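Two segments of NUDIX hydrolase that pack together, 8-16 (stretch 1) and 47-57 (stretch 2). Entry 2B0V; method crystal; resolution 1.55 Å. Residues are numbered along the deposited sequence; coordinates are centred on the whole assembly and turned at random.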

ATOM      1  N   ASN A   8       0.071   9.938 -11.810  1.00 21.39           N
ATOM      2  CA  ASN A   8       0.154   8.469 -11.799  1.00 21.09           C
ATOM      3  C   ASN A   8      -0.756   7.889 -10.734  1.00 19.15           C
ATOM      4  O   ASN A   8      -0.642   8.247  -9.568  1.00 20.43           O
ATOM      5  CB  ASN A   8       1.572   8.017 -11.578  1.00 22.12           C
ATOM      6  CG  ASN A   8       2.469   8.399 -12.736  1.00 26.56           C
ATOM      7  OD1 ASN A   8       2.589   7.646 -13.698  1.00 33.10           O
ATOM      8  ND2 ASN A   8       3.018   9.604 -12.693  1.00 27.63           N
ATOM      9  N   VAL A   9      -1.610   6.952 -11.114  1.00 18.62           N
ATOM     10  CA  VAL A   9      -2.544   6.363 -10.143  1.00 16.64           C
ATOM     11  C   VAL A   9      -1.890   5.164  -9.486  1.00 16.66           C
ATOM     12  O   VAL A   9      -1.354   4.260 -10.165  1.00 15.92           O
ATOM     13  CB  VAL A   9      -3.864   5.975 -10.821  1.00 16.22           C
ATOM     14  CG1 VAL A   9      -4.784   5.249  -9.815  1.00 16.68           C
ATOM     15  CG2 VAL A   9      -4.537   7.255 -11.383  1.00 18.72           C
ATOM     16  N   THR A  10      -1.890   5.188  -8.165  1.00 14.69           N
ATOM     17  CA  THR A  10      -1.225   4.131  -7.408  1.00 14.01           C
ATOM     18  C   THR A  10      -2.234   3.629  -6.381  1.00 14.46           C
ATOM     19  O   THR A  10      -3.268   4.278  -6.095  1.00 14.36           O
ATOM     20  CB  THR A  10       0.033   4.618  -6.635  1.00 15.91           C
ATOM     21  OG1 THR A  10      -0.351   5.670  -5.741  1.00 15.04           O
ATOM     22  CG2 THR A  10       1.099   5.155  -7.635  1.00 17.07           C
ATOM     23  N   VAL A  11      -1.884   2.514  -5.762  1.00 13.83           N
ATOM     24  CA  VAL A  11      -2.732   1.924  -4.715  1.00 14.34           C
ATOM     25  C   VAL A  11      -1.842   1.508  -3.540  1.00 15.17           C
ATOM     26  O   VAL A  11      -0.645   1.267  -3.720  1.00 15.09           O
ATOM     27  CB  VAL A  11      -3.483   0.684  -5.225  1.00 15.25           C
ATOM     28  CG1 VAL A  11      -4.477   1.084  -6.297  1.00 16.61           C
ATOM     29  CG2 VAL A  11      -2.465  -0.377  -5.739  1.00 14.73           C
ATOM     30  N   ALA A  12      -2.426   1.438  -2.350  1.00 12.63           N
ATOM     31  CA  ALA A  12      -1.687   1.020  -1.175  1.00 12.46           C
ATOM     32  C   ALA A  12      -2.643   0.394  -0.188  1.00 12.21           C
ATOM     33  O   ALA A  12      -3.820   0.737  -0.171  1.00 14.12           O
ATOM     34  CB  ALA A  12      -1.001   2.227  -0.548  1.00 13.35           C
ATOM     35  N   ALA A  13      -2.153  -0.549   0.618  1.00 12.35           N
ATOM     36  CA  ALA A  13      -2.980  -1.273   1.572  1.00 12.92           C
ATOM     37  C   ALA A  13      -2.510  -1.056   2.978  1.00 14.09           C
ATOM     38  O   ALA A  13      -1.311  -1.263   3.269  1.00 14.21           O
ATOM     39  CB  ALA A  13      -2.925  -2.800   1.252  1.00 13.48           C
ATOM     40  N   VAL A  14      -3.455  -0.669   3.847  1.00 14.08           N
ATOM     41  CA  VAL A  14      -3.257  -0.618   5.277  1.00 15.35           C
ATOM     42  C   VAL A  14      -3.813  -1.908   5.845  1.00 15.31           C
ATOM     43  O   VAL A  14      -5.032  -2.135   5.814  1.00 15.75           O
ATOM     44  CB  VAL A  14      -3.921   0.632   5.934  1.00 16.71           C
ATOM     45  CG1 VAL A  14      -3.777   0.580   7.464  1.00 16.00           C
ATOM     46  CG2 VAL A  14      -3.279   1.927   5.389  1.00 17.99           C
ATOM     47  N   ILE A  15      -2.906  -2.769   6.314  1.00 15.29           N
ATOM     48  CA  ILE A  15      -3.289  -4.094   6.824  1.00 16.68           C
ATOM     49  C   ILE A  15      -2.866  -4.156   8.287  1.00 17.06           C
ATOM     50  O   ILE A  15      -1.683  -4.246   8.577  1.00 15.28           O
ATOM     51  CB  ILE A  15      -2.580  -5.212   6.021  1.00 16.10           C
ATOM     52  CG1 ILE A  15      -3.014  -5.160   4.543  1.00 17.61           C
ATOM     53  CG2 ILE A  15      -2.943  -6.603   6.622  1.00 18.09           C
ATOM     54  CD1 ILE A  15      -1.967  -5.759   3.585  1.00 18.22           C
ATOM     55  N   GLU A  16      -3.842  -4.100   9.190  1.00 18.73           N
ATOM     56  CA  GLU A  16      -3.620  -3.996  10.656  1.00 20.18           C
ATOM     57  C   GLU A  16      -4.228  -5.212  11.309  1.00 21.99           C
ATOM     58  O   GLU A  16      -5.384  -5.543  11.052  1.00 21.86           O
ATOM     59  CB  GLU A  16      -4.311  -2.735  11.209  1.00 20.52           C
ATOM     60  CG  GLU A  16      -4.072  -2.446  12.704  1.00 22.98           C
ATOM     61  CD  GLU A  16      -5.284  -2.812  13.550  1.00 27.25           C
ATOM     62  OE1 GLU A  16      -6.416  -2.404  13.167  1.00 28.19           O
ATOM     63  OE2 GLU A  16      -5.103  -3.530  14.580  1.00 27.70           O
ATOM     64  N   SER A  47      -9.337  -3.058 -12.144  1.00 14.16           N
ATOM     65  CA  SER A  47      -9.948  -2.050 -11.309  1.00 13.89           C
ATOM     66  C   SER A  47      -8.948  -1.609 -10.247  1.00 13.65           C
ATOM     67  O   SER A  47      -7.932  -2.281 -10.003  1.00 13.76           O
ATOM     68  CB  SER A  47     -11.176  -2.595 -10.606  1.00 14.69           C
ATOM     69  OG  SER A  47     -10.804  -3.649  -9.703  1.00 14.90           O
ATOM     70  N   ILE A  48      -9.254  -0.485  -9.614  1.00 12.43           N
ATOM     71  CA  ILE A  48      -8.361   0.021  -8.584  1.00 12.11           C
ATOM     72  C   ILE A  48      -8.338  -0.941  -7.372  1.00 11.75           C
ATOM     73  O   ILE A  48      -7.291  -1.242  -6.828  1.00 12.80           O
ATOM     74  CB  ILE A  48      -8.768   1.458  -8.185  1.00 12.69           C
ATOM     75  CG1 ILE A  48      -8.425   2.377  -9.343  1.00 12.90           C
ATOM     76  CG2 ILE A  48      -8.002   1.903  -6.933  1.00 14.97           C
ATOM     77  CD1 ILE A  48      -8.978   3.777  -9.268  1.00 14.61           C
ATOM     78  N   ILE A  49      -9.506  -1.422  -6.970  1.00 14.15           N
ATOM     79  CA  ILE A  49      -9.543  -2.352  -5.833  1.00 14.22           C
ATOM     80  C   ILE A  49      -8.737  -3.634  -6.122  1.00 14.02           C
ATOM     81  O   ILE A  49      -7.989  -4.153  -5.252  1.00 14.23           O
ATOM     82  CB  ILE A  49     -11.000  -2.692  -5.445  1.00 14.58           C
ATOM     83  CG1 ILE A  49     -11.629  -1.446  -4.826  1.00 18.05           C
ATOM     84  CG2 ILE A  49     -11.014  -3.774  -4.389  1.00 16.55           C
ATOM     85  CD1 ILE A  49     -13.142  -1.546  -4.600  1.00 21.73           C
ATOM     86  N   GLN A  50      -8.906  -4.168  -7.327  1.00 13.12           N
ATOM     87  CA  GLN A  50      -8.134  -5.367  -7.694  1.00 12.98           C
ATOM     88  C   GLN A  50      -6.632  -5.083  -7.802  1.00 13.87           C
ATOM     89  O   GLN A  50      -5.824  -5.956  -7.436  1.00 14.48           O
ATOM     90  CB  GLN A  50      -8.694  -6.045  -8.943  1.00 14.29           C
ATOM     91  CG  GLN A  50     -10.104  -6.663  -8.694  1.00 15.03           C
ATOM     92  CD  GLN A  50     -10.060  -7.777  -7.656  1.00 18.30           C
ATOM     93  OE1 GLN A  50     -10.298  -7.571  -6.464  1.00 18.87           O
ATOM     94  NE2 GLN A  50      -9.714  -8.971  -8.103  1.00 24.63           N
ATOM     95  N   ALA A  51      -6.253  -3.876  -8.217  1.00 14.16           N
ATOM     96  CA  ALA A  51      -4.822  -3.478  -8.247  1.00 13.91           C
ATOM     97  C   ALA A  51      -4.274  -3.553  -6.844  1.00 14.20           C
ATOM     98  O   ALA A  51      -3.129  -3.982  -6.625  1.00 14.61           O
ATOM     99  CB  ALA A  51      -4.696  -2.055  -8.728  1.00 14.59           C
ATOM    100  N   CYS A  52      -5.076  -3.092  -5.884  1.00 14.14           N
ATOM    101  CA  CYS A  52      -4.655  -3.110  -4.487  1.00 15.10           C
ATOM    102  C   CYS A  52      -4.398  -4.556  -4.026  1.00 14.53           C
ATOM    103  O   CYS A  52      -3.374  -4.836  -3.424  1.00 14.51           O
ATOM    104  CB  CYS A  52      -5.684  -2.403  -3.605  1.00 16.11           C
ATOM    105  SG  CYS A  52      -5.111  -2.295  -1.859  1.00 18.03           S
ATOM    106  N   SER A  53      -5.332  -5.462  -4.329  1.00 13.43           N
ATOM    107  CA  SER A  53      -5.154  -6.844  -3.917  1.00 13.74           C
ATOM    108  C   SER A  53      -3.949  -7.459  -4.614  1.00 12.67           C
ATOM    109  O   SER A  53      -3.223  -8.253  -3.990  1.00 14.53           O
ATOM    110  CB  SER A  53      -6.402  -7.648  -4.227  1.00 14.58           C
ATOM    111  OG  SER A  53      -7.481  -7.132  -3.469  1.00 18.30           O
ATOM    112  N   ARG A  54      -3.750  -7.125  -5.882  1.00 12.07           N
ATOM    113  CA  ARG A  54      -2.624  -7.660  -6.663  1.00 12.99           C
ATOM    114  C   ARG A  54      -1.322  -7.220  -6.003  1.00 13.19           C
ATOM    115  O   ARG A  54      -0.418  -8.030  -5.818  1.00 13.41           O
ATOM    116  CB  ARG A  54      -2.663  -7.148  -8.084  1.00 13.71           C
ATOM    117  CG  ARG A  54      -1.415  -7.528  -8.881  1.00 13.93           C
ATOM    118  CD  ARG A  54      -1.469  -7.057 -10.331  1.00 14.93           C
ATOM    119  NE  ARG A  54      -1.714  -5.614 -10.458  1.00 16.62           N
ATOM    120  CZ  ARG A  54      -0.818  -4.672 -10.170  1.00 20.15           C
ATOM    121  NH1 ARG A  54       0.392  -5.004  -9.718  1.00 20.36           N
ATOM    122  NH2 ARG A  54      -1.132  -3.390 -10.329  1.00 19.36           N
ATOM    123  N   GLU A  55      -1.228  -5.935  -5.635  1.00 12.94           N
ATOM    124  CA  GLU A  55      -0.007  -5.452  -5.014  1.00 14.88           C
ATOM    125  C   GLU A  55       0.280  -6.127  -3.675  1.00 14.79           C
ATOM    126  O   GLU A  55       1.440  -6.468  -3.406  1.00 15.67           O
ATOM    127  CB  GLU A  55      -0.048  -3.940  -4.883  1.00 16.27           C
ATOM    128  CG  GLU A  55       0.191  -3.155  -6.226  1.00 18.13           C
ATOM    129  CD  GLU A  55       1.543  -3.400  -6.898  1.00 22.90           C
ATOM    130  OE1 GLU A  55       2.466  -4.001  -6.296  1.00 23.81           O
ATOM    131  OE2 GLU A  55       1.684  -2.984  -8.068  1.00 23.75           O
ATOM    132  N   VAL A  56      -0.741  -6.338  -2.835  1.00 14.22           N
ATOM    133  CA  VAL A  56      -0.521  -7.057  -1.595  1.00 14.39           C
ATOM    134  C   VAL A  56       0.052  -8.449  -1.853  1.00 13.31           C
ATOM    135  O   VAL A  56       1.063  -8.839  -1.241  1.00 13.26           O
ATOM    136  CB  VAL A  56      -1.793  -7.162  -0.730  1.00 14.48           C
ATOM    137  CG1 VAL A  56      -1.540  -8.013   0.513  1.00 14.35           C
ATOM    138  CG2 VAL A  56      -2.277  -5.728  -0.368  1.00 12.79           C
ATOM    139  N   LEU A  57      -0.558  -9.169  -2.798  1.00 13.78           N
ATOM    140  CA  LEU A  57      -0.044 -10.501  -3.105  1.00 13.20           C
ATOM    141  C   LEU A  57       1.377 -10.480  -3.674  1.00 13.06           C
ATOM    142  O   LEU A  57       2.241 -11.292  -3.234  1.00 13.83           O
ATOM    143  CB  LEU A  57      -1.035 -11.205  -4.042  1.00 12.36           C
ATOM    144  CG  LEU A  57      -0.656 -12.590  -4.538  1.00 13.45           C
ATOM    145  CD1 LEU A  57      -0.559 -13.552  -3.356  1.00 13.36           C
ATOM    146  CD2 LEU A  57      -1.646 -13.086  -5.564  1.00 14.64           C
TER

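This is a compact apolar contact in which one face of a helix lies across one face of a β-strand, held by van der Waals packing with no hydrogen bond or salt bridge between the two stretches. The axes of strand 8-14 and helix 48-57 approach to 7.5 Å, and their N-to-C directions differ by 61°. At this distance the middle of the contact is filled by valine, alanine and cysteine, and the contact buries 358 Å² with both sides summed.

Stretch 1 supplies its residues by alternation. The CA-to-CB bonds of Val 9, Val 11, Ala 13 and Ile 15 point toward the helix, whereas those of Thr 10 and Ala 12 point away, so the hydroxyl of Thr 10 is kept out of the apolar layer. The helix answers with the spacing of its turns: Ile 48, Ala 51, Cys 52, Glu 55 and Val 56 recur at intervals of three or four residues and line the side that meets the strand, while Ile 49 and Ser 53 direct their CA-to-CB bonds away.

Val 11 is the centre of the contact, with 102 Å² covered by the helix. Its CA lies 5.4 Å from the CA of Cys 52, a separation that leaves little room for bulk. Valine suits this place because its branching at CB spreads two methyl groups over the helix surface. Val 11 CG1 packs at 3.7 Å from Ile 48 CG2 and at 4.0 Å from Ala 51 CB, while Val 11 CG2 sits 3.7 Å from Cys 52 CA and 3.9 Å from Glu 55 CG. Ala 51, with a single methyl group, lets the valine come near the helix backbone: Val 11 CG2 is 3.8 Å from Ala 51 O.

Toward the start of the strand the packing loosens, and Val 9 CG1 reaches Ile 48 CD1 at 4.5 Å. Isoleucine suits the place because its two arms separate at CB: CG2 meets Val 11, and CD1 reaches out to Val 9. In the other direction, Ala 13 CB fits tightly against Val 56 CG2 at 3.4 Å and lies 3.8 Å from Cys 52 SG; alanine fills this narrow place with one methyl group. The CA-to-CB bond of Cys 52 points sideways, and its small, weakly polar side chain suits the close approach of the backbones. The thiol, with chi1 in the t rotamer, also lies 3.7 Å from the backbone, measured from Cys 52 SG to Ala 12 O. Beyond Ala 13, the longer Ile 15 extends its CD1 to 3.8 Å from Val 56 CG1, so that Val 56 touches both Ala 13 and Ile 15.

Glu 55 is buried, yet it contributes its aliphatic CG to the contact while its carboxylate pairs with Arg 54: the 2.9 Å separation of Arg 54 NH1 and Glu 55 OE2 marks a salt bridge whose hydrogen bond is weak. At the helix start, Ser 47 is the N-cap, its OG accepting from Gln 50 N at 3.1 Å. It does not touch the strand, but this bond satisfies the Gln 50 amide in the first turn, the part of the helix that carries Ile 48.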